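Local coordinates for protein nucleoporin NUP116 (Candida glabrata, PDB 3NF5) that probably serves as a structural constituent of the nuclear pore complex, into which its C-terminal domain, the part crystallised here, targets the protein, at residues M75-Y80 with I99-C104. Numbering follows the deposited sequence.
Sequences MSVLLY and ISCYNC
Selenomethionine Met75, in the turn between strands 70-73 and 76-79, lays its side chain along the backbone of Asn103 and Cys104. From CB, CG stands anti to the carbonyl carbon (chi1 -50°) and lies 4.2 Å from SG of Cys104. The chain then runs extended, so that SE passes 4.0 Å from CA of Cys104 and the terminal CE comes to 3.2 Å from the carbonyl O of Asn103. A water accepts from Met75 N at 2.9 Å and can donate to Tyr102 O, bridging two backbones that share no direct hydrogen bond. In this Nup98-type C-terminal domain the contact joins two sheets: the two-stranded hairpin 70-79 packs on the six-stranded antiparallel sheet, in which 97-101 is an inner strand paired with 47-51 and 147-152. The axes of strands 76-79 and 99-101 approach to 8.4 Å, and their N-to-C directions make 141°, roughly antiparallel. Val77 carries the contact between the strands: its CG2, anti to the carbonyl carbon, sits tightly against SG of Cys101 at 3.3 Å and meets CG2 of Ile99 tip to tip at 4.1 Å. Farther along, Leu79 CD1 barely touches Ile99 CD1, at 4.5 Å, while Ile99 also touches Ile49 and Phe150 of the flanking strands.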
loop_
_atom_site.group_PDB
_atom_site.type_symbol
_atom_site.label_atom_id
_atom_site.label_comp_id
_atom_site.label_asym_id
_atom_site.label_seq_id
_atom_site.Cartn_x
_atom_site.Cartn_y
_atom_site.Cartn_z
HETATM N N MSE A 75 -5.541 -8.472 -2.594
HETATM C CA MSE A 75 -5.992 -8.527 -1.187
HETATM C C MSE A 75 -4.852 -8.694 -0.182
HETATM O O MSE A 75 -4.953 -9.441 0.806
HETATM C CB MSE A 75 -7.047 -9.603 -1.003
HETATM C CG MSE A 75 -8.095 -9.481 -1.999
HETATM SE SE MSE A 75 -9.689 -10.562 -1.546
HETATM C CE MSE A 75 -10.259 -10.641 -3.299
ATOM N N SER A 76 -3.753 -7.979 -0.447
ATOM C CA SER A 76 -2.542 -8.170 0.323
ATOM C C SER A 76 -1.673 -6.883 0.314
ATOM O O SER A 76 -1.343 -6.376 -0.777
ATOM C CB SER A 76 -1.780 -9.403 -0.214
ATOM O OG SER A 76 -0.610 -9.661 0.581
ATOM N N VAL A 77 -1.357 -6.384 1.528
ATOM C CA VAL A 77 -0.327 -5.348 1.764
ATOM C C VAL A 77 0.866 -5.900 2.544
ATOM O O VAL A 77 0.704 -6.377 3.674
ATOM C CB VAL A 77 -0.918 -4.183 2.583
ATOM C CG1 VAL A 77 0.012 -2.909 2.480
ATOM C CG2 VAL A 77 -2.270 -3.913 2.151
ATOM N N LEU A 78 2.053 -5.846 1.936
ATOM C CA LEU A 78 3.293 -6.356 2.503
ATOM C C LEU A 78 4.268 -5.190 2.644
ATOM O O LEU A 78 4.716 -4.617 1.647
ATOM C CB LEU A 78 3.887 -7.364 1.556
ATOM C CG LEU A 78 2.980 -8.566 1.149
ATOM C CD1 LEU A 78 3.690 -9.481 0.113
ATOM C CD2 LEU A 78 2.380 -9.380 2.362
ATOM N N LEU A 79 4.568 -4.822 3.875
ATOM C CA LEU A 79 5.478 -3.706 4.131
ATOM C C LEU A 79 6.794 -4.260 4.720
ATOM O O LEU A 79 6.759 -5.035 5.679
ATOM C CB LEU A 79 4.806 -2.757 5.095
ATOM C CG LEU A 79 3.446 -2.212 4.673
ATOM C CD1 LEU A 79 2.800 -1.390 5.818
ATOM C CD2 LEU A 79 3.512 -1.410 3.306
ATOM N N TYR A 80 7.938 -3.834 4.168
ATOM C CA TYR A 80 9.250 -4.325 4.591
ATOM C C TYR A 80 9.319 -5.851 4.649
ATOM O O TYR A 80 9.965 -6.408 5.508
ATOM C CB TYR A 80 9.616 -3.746 5.953
ATOM C CG TYR A 80 10.248 -2.391 5.850
ATOM C CD1 TYR A 80 9.531 -1.300 5.391
ATOM C CD2 TYR A 80 11.544 -2.201 6.236
ATOM C CE1 TYR A 80 10.102 -0.091 5.285
ATOM C CE2 TYR A 80 12.114 -0.964 6.161
ATOM C CZ TYR A 80 11.385 0.080 5.697
ATOM O OH TYR A 80 11.998 1.267 5.623
ATOM N N ILE A 99 -4.111 3.472 4.494
ATOM C CA ILE A 99 -3.947 2.405 3.476
ATOM C C ILE A 99 -5.274 2.074 2.774
ATOM O O ILE A 99 -6.326 1.952 3.418
ATOM C CB ILE A 99 -3.317 1.190 4.149
ATOM C CG1 ILE A 99 -1.944 1.609 4.756
ATOM C CG2 ILE A 99 -3.168 0.008 3.072
ATOM C CD1 ILE A 99 -1.183 0.604 5.529
ATOM N N SER A 100 -5.250 2.011 1.446
ATOM C CA SER A 100 -6.424 1.614 0.672
ATOM C C SER A 100 -6.067 0.311 -0.106
ATOM O O SER A 100 -5.022 0.245 -0.704
ATOM C CB SER A 100 -6.841 2.712 -0.321
ATOM O OG SER A 100 -7.078 3.988 0.313
ATOM N N CYS A 101 -6.928 -0.692 -0.021
ATOM C CA CYS A 101 -6.797 -1.996 -0.747
ATOM C C CYS A 101 -8.016 -2.174 -1.685
ATOM O O CYS A 101 -9.173 -1.927 -1.291
ATOM C CB CYS A 101 -6.752 -3.111 0.244
ATOM S SG CYS A 101 -5.365 -3.101 1.349
ATOM N N TYR A 102 -7.743 -2.517 -2.950
ATOM C CA TYR A 102 -8.774 -2.508 -3.993
ATOM C C TYR A 102 -9.226 -3.935 -4.252
ATOM O O TYR A 102 -8.470 -4.852 -4.045
ATOM C CB TYR A 102 -8.182 -1.903 -5.288
ATOM C CG TYR A 102 -7.535 -0.549 -5.130
ATOM C CD1 TYR A 102 -8.085 0.426 -4.307
ATOM C CD2 TYR A 102 -6.444 -0.209 -5.900
ATOM C CE1 TYR A 102 -7.513 1.693 -4.227
ATOM C CE2 TYR A 102 -5.850 1.060 -5.857
ATOM C CZ TYR A 102 -6.365 1.989 -5.003
ATOM O OH TYR A 102 -5.773 3.218 -4.978
ATOM N N ASN A 103 -10.474 -4.101 -4.687
ATOM C CA ASN A 103 -11.040 -5.420 -5.032
ATOM C C ASN A 103 -10.900 -6.459 -3.953
ATOM O O ASN A 103 -10.584 -7.644 -4.222
ATOM C CB ASN A 103 -10.476 -5.882 -6.392
ATOM C CG ASN A 103 -10.763 -4.857 -7.453
ATOM O OD1 ASN A 103 -11.891 -4.404 -7.535
ATOM N ND2 ASN A 103 -9.763 -4.390 -8.157
ATOM N N CYS A 104 -11.192 -6.023 -2.720
ATOM C CA CYS A 104 -11.315 -6.903 -1.606
ATOM C C CYS A 104 -12.756 -7.362 -1.533
ATOM O O CYS A 104 -13.656 -6.564 -1.342
ATOM C CB CYS A 104 -10.913 -6.195 -0.315
ATOM S SG CYS A 104 -9.145 -5.822 -0.299
HETATM O O HOH W 1 -6.005 -5.785 -3.459
#